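Local coordinates for thiosulfate sulfurtransferase (Pseudomonas aeruginosa, PDB 1YT8), which probably transfers sulfur from thiosulfate to cyanide, as rhodaneses do, through a chain built of four rhodanese-like repeats, at residues I14-A17 with R21-L24; V178-P183 with Q245-A250. All blocks are in the same frame, centred on the assembly; numbering follows the deposited sequence.

Contact 1. Residues I14-A17 with R21-L24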
loop_
_atom_site.group_PDB
_atom_site.type_symbol
_atom_site.label_atom_id
_atom_site.label_comp_id
_atom_site.label_asym_id
_atom_site.label_seq_id
_atom_site.Cartn_x
_atom_site.Cartn_y
_atom_site.Cartn_z
ATOM N N ILE A 14 9.817 0.923 22.123
ATOM C CA ILE A 14 9.034 0.378 21.017
ATOM C C ILE A 14 8.914 -1.143 21.130
ATOM O O ILE A 14 7.828 -1.698 20.962
ATOM C CB ILE A 14 9.677 0.725 19.649
ATOM C CG1 ILE A 14 9.771 2.250 19.474
ATOM C CG2 ILE A 14 8.880 0.076 18.525
ATOM C CD1 ILE A 14 8.434 2.985 19.532
ATOM N N ARG A 15 10.028 -1.815 21.415
ATOM C CA ARG A 15 10.019 -3.268 21.537
ATOM C C ARG A 15 9.084 -3.714 22.651
ATOM O O ARG A 15 8.363 -4.699 22.506
ATOM C CB ARG A 15 11.429 -3.799 21.810
ATOM C CG ARG A 15 11.513 -5.323 21.807
ATOM C CD ARG A 15 12.918 -5.810 22.133
ATOM N NE ARG A 15 13.014 -7.268 22.109
ATOM C CZ ARG A 15 13.062 -8.004 21.002
ATOM N NH1 ARG A 15 13.028 -7.425 19.807
ATOM N NH2 ARG A 15 13.143 -9.326 21.091
ATOM N N ALA A 16 9.102 -2.987 23.765
ATOM C CA ALA A 16 8.241 -3.320 24.889
ATOM C C ALA A 16 6.777 -3.199 24.474
ATOM O O ALA A 16 5.964 -4.066 24.789
ATOM C CB ALA A 16 8.533 -2.398 26.076
ATOM N N ALA A 17 6.442 -2.129 23.756
ATOM C CA ALA A 17 5.062 -1.934 23.320
ATOM C C ALA A 17 4.628 -3.014 22.321
ATOM O O ALA A 17 3.495 -3.506 22.383
ATOM C CB ALA A 17 4.890 -0.531 22.712
ATOM N N ARG A 21 1.779 -5.632 22.797
ATOM C CA ARG A 21 0.762 -5.384 21.787
ATOM C C ARG A 21 -0.067 -4.133 22.064
ATOM O O ARG A 21 -1.279 -4.105 21.840
ATOM C CB ARG A 21 -0.124 -6.622 21.631
ATOM C CG ARG A 21 0.702 -7.809 21.187
ATOM C CD ARG A 21 -0.064 -9.104 21.140
ATOM N NE ARG A 21 0.865 -10.216 20.946
ATOM C CZ ARG A 21 0.505 -11.493 20.894
ATOM N NH1 ARG A 21 -0.772 -11.828 21.020
ATOM N NH2 ARG A 21 1.424 -12.433 20.718
ATOM N N ARG A 22 0.604 -3.096 22.561
ATOM C CA ARG A 22 -0.043 -1.817 22.830
ATOM C C ARG A 22 0.028 -1.023 21.524
ATOM O O ARG A 22 1.027 -1.091 20.809
ATOM C CB ARG A 22 0.697 -1.046 23.932
ATOM C CG ARG A 22 0.668 -1.698 25.307
ATOM C CD ARG A 22 1.172 -0.727 26.384
ATOM N NE ARG A 22 2.599 -0.430 26.266
ATOM C CZ ARG A 22 3.567 -1.145 26.833
ATOM N NH1 ARG A 22 3.265 -2.210 27.566
ATOM N NH2 ARG A 22 4.839 -0.791 26.677
ATOM N N GLU A 23 -1.021 -0.268 21.214
ATOM C CA GLU A 23 -1.035 0.511 19.981
ATOM C C GLU A 23 0.124 1.483 19.878
ATOM O O GLU A 23 0.486 2.149 20.853
ATOM C CB GLU A 23 -2.344 1.285 19.845
ATOM C CG GLU A 23 -3.572 0.402 19.719
ATOM C CD GLU A 23 -4.794 1.180 19.277
ATOM O OE1 GLU A 23 -4.689 2.416 19.118
ATOM O OE2 GLU A 23 -5.858 0.555 19.085
ATOM N N LEU A 24 0.706 1.556 18.687
ATOM C CA LEU A 24 1.813 2.464 18.425
ATOM C C LEU A 24 1.942 2.689 16.928
ATOM O O LEU A 24 1.524 1.856 16.117
ATOM C CB LEU A 24 3.128 1.888 18.973
ATOM C CG LEU A 24 3.697 0.616 18.333
ATOM C CD1 LEU A 24 4.494 0.962 17.077
ATOM C CD2 LEU A 24 4.600 -0.084 19.331
#
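R22 and L24 reach A17 through different torsions. R22 sets CG beside its backbone N (chi1 -65°), and a bend at chi3 (-68°) folds the guanidinium back over the helix backbone at A16 and A17. One face of that group lies over A17 CA, with R22 NH2 3.6 Å from A17 CA. L24 turns the other way: chi1 of 66° wedges CG between its own N and carbonyl carbon and brings CD2 up against A17. The methyl contact, A17 CB to L24 CD2 at 3.4 Å, is tighter than ordinary carbon packing, while I14 CG2 stands 4.4 Å from the same L24 CD2. A17 is thus gripped by a leucine branch and an arginine head group.

The backbone closes the helix with a Schellman motif. R21, at positive phi, is the C-prime residue, and R22 N donates to A17 O at 2.9 Å; inside it, R21 N bonds to L18 O. E23 points away from the helix and forms salt bridges with R61 and R281. The whole turn links helix 11-20 to strand 25-28, an inner strand of the first parallel sheet.

Contact 2. Residues V178-P183 with Q245-A250; sequences VAELAP and QDTRKA
E180 and T247 make the polar half of this contact. T247 OG1 donates to E180 OE2 at 2.6 Å, a short bond received on the anti lone pair of the carboxylate, the one facing away from the other oxygen. E180 gets there by a sharp bend at chi2 (-96°), which swings the acid out from its helix toward the threonine. S244, just ahead of helix 245-262, joins in: its backbone N bonds to the same E180 OE2, and its OG bonds to T247 OG1. The carboxylate oxygen is therefore held by both a main-chain N-H and a hydroxyl from the start of the second helix, which should fix the rotation of the acid. A negative charge set beside the N-terminal end of a helix would also be expected to interact well with the helix dipole.

Helix 174-181 belongs to a rhodanese-like repeat and leads into strand 188-192, the middle strand of its parallel sheet. Helix 245-262 comes later, so the bond ties helix 174-181 to the helix that runs just ahead of strand 265-267, an edge strand of the next sheet.

The apolar share is small. A179 points its CB at T247, meeting CG2 at 3.6 Å, and the CG of E180 lies 4.0 Å from that same T247 CG2. The threonine thus turns its methyl to the alanine and its hydroxyl to the acid.

Within helix 245-262, R248 NE donates to Q245 OE1 at 3.2 Å from above the amide carbonyl plane, and R248 NH1 reaches the backbone oxygen of D331.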
loop_
_atom_site.group_PDB
_atom_site.type_symbol
_atom_site.label_atom_id
_atom_site.label_comp_id
_atom_site.label_asym_id
_atom_site.label_seq_id
_atom_site.Cartn_x
_atom_site.Cartn_y
_atom_site.Cartn_z
ATOM N N VAL A 178 -13.197 -19.318 -7.594
ATOM C CA VAL A 178 -12.615 -20.559 -8.109
ATOM C C VAL A 178 -13.560 -21.643 -8.627
ATOM O O VAL A 178 -13.250 -22.311 -9.617
ATOM C CB VAL A 178 -11.639 -21.197 -7.077
ATOM C CG1 VAL A 178 -12.404 -21.755 -5.891
ATOM C CG2 VAL A 178 -10.808 -22.287 -7.753
ATOM N N ALA A 179 -14.707 -21.822 -7.983
ATOM C CA ALA A 179 -15.646 -22.853 -8.423
ATOM C C ALA A 179 -16.192 -22.592 -9.832
ATOM O O ALA A 179 -16.551 -23.528 -10.545
ATOM C CB ALA A 179 -16.797 -22.972 -7.429
ATOM N N GLU A 180 -16.245 -21.323 -10.227
ATOM C CA GLU A 180 -16.749 -20.939 -11.547
ATOM C C GLU A 180 -15.642 -20.992 -12.603
ATOM O O GLU A 180 -15.916 -21.139 -13.792
ATOM C CB GLU A 180 -17.324 -19.518 -11.504
ATOM C CG GLU A 180 -18.411 -19.279 -10.460
ATOM C CD GLU A 180 -19.826 -19.412 -11.008
ATOM O OE1 GLU A 180 -20.091 -18.910 -12.122
ATOM O OE2 GLU A 180 -20.682 -20.000 -10.312
ATOM N N LEU A 181 -14.393 -20.861 -12.171
ATOM C CA LEU A 181 -13.267 -20.889 -13.102
ATOM C C LEU A 181 -12.666 -22.287 -13.246
ATOM O O LEU A 181 -12.028 -22.595 -14.254
ATOM C CB LEU A 181 -12.189 -19.898 -12.648
ATOM C CG LEU A 181 -12.614 -18.424 -12.647
ATOM C CD1 LEU A 181 -11.499 -17.572 -12.065
ATOM C CD2 LEU A 181 -12.942 -17.974 -14.062
ATOM N N ALA A 182 -12.880 -23.128 -12.238
ATOM C CA ALA A 182 -12.368 -24.496 -12.245
ATOM C C ALA A 182 -13.410 -25.438 -11.639
ATOM O O ALA A 182 -13.170 -26.076 -10.610
ATOM C CB ALA A 182 -11.068 -24.567 -11.451
ATOM N N PRO A 183 -14.585 -25.546 -12.284
ATOM C CA PRO A 183 -15.675 -26.408 -11.809
ATOM C C PRO A 183 -15.353 -27.898 -11.724
ATOM O O PRO A 183 -15.880 -28.602 -10.861
ATOM C CB PRO A 183 -16.808 -26.104 -12.793
ATOM C CG PRO A 183 -16.075 -25.757 -14.060
ATOM C CD PRO A 183 -14.955 -24.873 -13.544
ATOM N N GLN A 245 -25.440 -18.030 -6.830
ATOM C CA GLN A 245 -25.674 -18.032 -5.394
ATOM C C GLN A 245 -25.238 -19.357 -4.783
ATOM O O GLN A 245 -24.785 -19.403 -3.640
ATOM C CB GLN A 245 -27.153 -17.775 -5.100
ATOM C CG GLN A 245 -27.567 -16.326 -5.287
ATOM C CD GLN A 245 -26.760 -15.386 -4.409
ATOM O OE1 GLN A 245 -26.722 -15.539 -3.188
ATOM N NE2 GLN A 245 -26.110 -14.408 -5.028
ATOM N N ASP A 246 -25.371 -20.433 -5.553
ATOM C CA ASP A 246 -24.983 -21.761 -5.089
ATOM C C ASP A 246 -23.490 -21.745 -4.780
ATOM O O ASP A 246 -23.059 -22.152 -3.700
ATOM C CB ASP A 246 -25.288 -22.802 -6.171
ATOM C CG ASP A 246 -25.208 -24.233 -5.654
ATOM O OD1 ASP A 246 -24.099 -24.677 -5.278
ATOM O OD2 ASP A 246 -26.261 -24.914 -5.623
ATOM N N THR A 247 -22.710 -21.259 -5.737
ATOM C CA THR A 247 -21.263 -21.169 -5.587
ATOM C C THR A 247 -20.904 -20.366 -4.335
ATOM O O THR A 247 -20.094 -20.799 -3.517
ATOM C CB THR A 247 -20.631 -20.477 -6.817
ATOM O OG1 THR A 247 -20.942 -21.226 -7.998
ATOM C CG2 THR A 247 -19.119 -20.374 -6.662
ATOM N N ARG A 248 -21.525 -19.199 -4.193
ATOM C CA ARG A 248 -21.271 -18.312 -3.063
ATOM C C ARG A 248 -21.518 -18.960 -1.700
ATOM O O ARG A 248 -20.636 -18.977 -0.840
ATOM C CB ARG A 248 -22.135 -17.055 -3.185
ATOM C CG ARG A 248 -21.815 -15.969 -2.169
ATOM C CD ARG A 248 -23.015 -15.062 -1.952
ATOM N NE ARG A 248 -24.117 -15.789 -1.329
ATOM C CZ ARG A 248 -24.127 -16.196 -0.062
ATOM N NH1 ARG A 248 -23.095 -15.940 0.734
ATOM N NH2 ARG A 248 -25.166 -16.877 0.406
ATOM N N LYS A 249 -22.721 -19.491 -1.510
ATOM C CA LYS A 249 -23.101 -20.117 -0.247
ATOM C C LYS A 249 -22.122 -21.188 0.230
ATOM O O LYS A 249 -21.766 -21.231 1.409
ATOM C CB LYS A 249 -24.501 -20.714 -0.372
ATOM C CG LYS A 249 -25.052 -21.312 0.906
ATOM C CD LYS A 249 -26.433 -21.899 0.653
ATOM C CE LYS A 249 -26.976 -22.627 1.869
ATOM N NZ LYS A 249 -28.299 -23.256 1.566
ATOM N N ALA A 250 -21.689 -22.048 -0.685
ATOM C CA ALA A 250 -20.758 -23.118 -0.347
ATOM C C ALA A 250 -19.406 -22.547 0.084
ATOM O O ALA A 250 -18.854 -22.938 1.114
ATOM C CB ALA A 250 -20.578 -24.048 -1.546
#

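In the fold
Contact 1 closes before contact 2 opens along the chain, and the two do not touch: their centres lie 42 Å apart and their nearest atoms about 29 Å. They share no helix, strand or sheet. Contact 1 is a local turn inside the first rhodanese-like repeat, on the way from helix 11-20 to the sheet holding strand 25-28. Contact 2 spans a long stretch of sequence, setting helix 174-181 of the second repeat against helix 245-262, which precedes the third sheet. One shapes a connection within a repeat; the other joins two helices far apart in sequence, at the surface of the molecule.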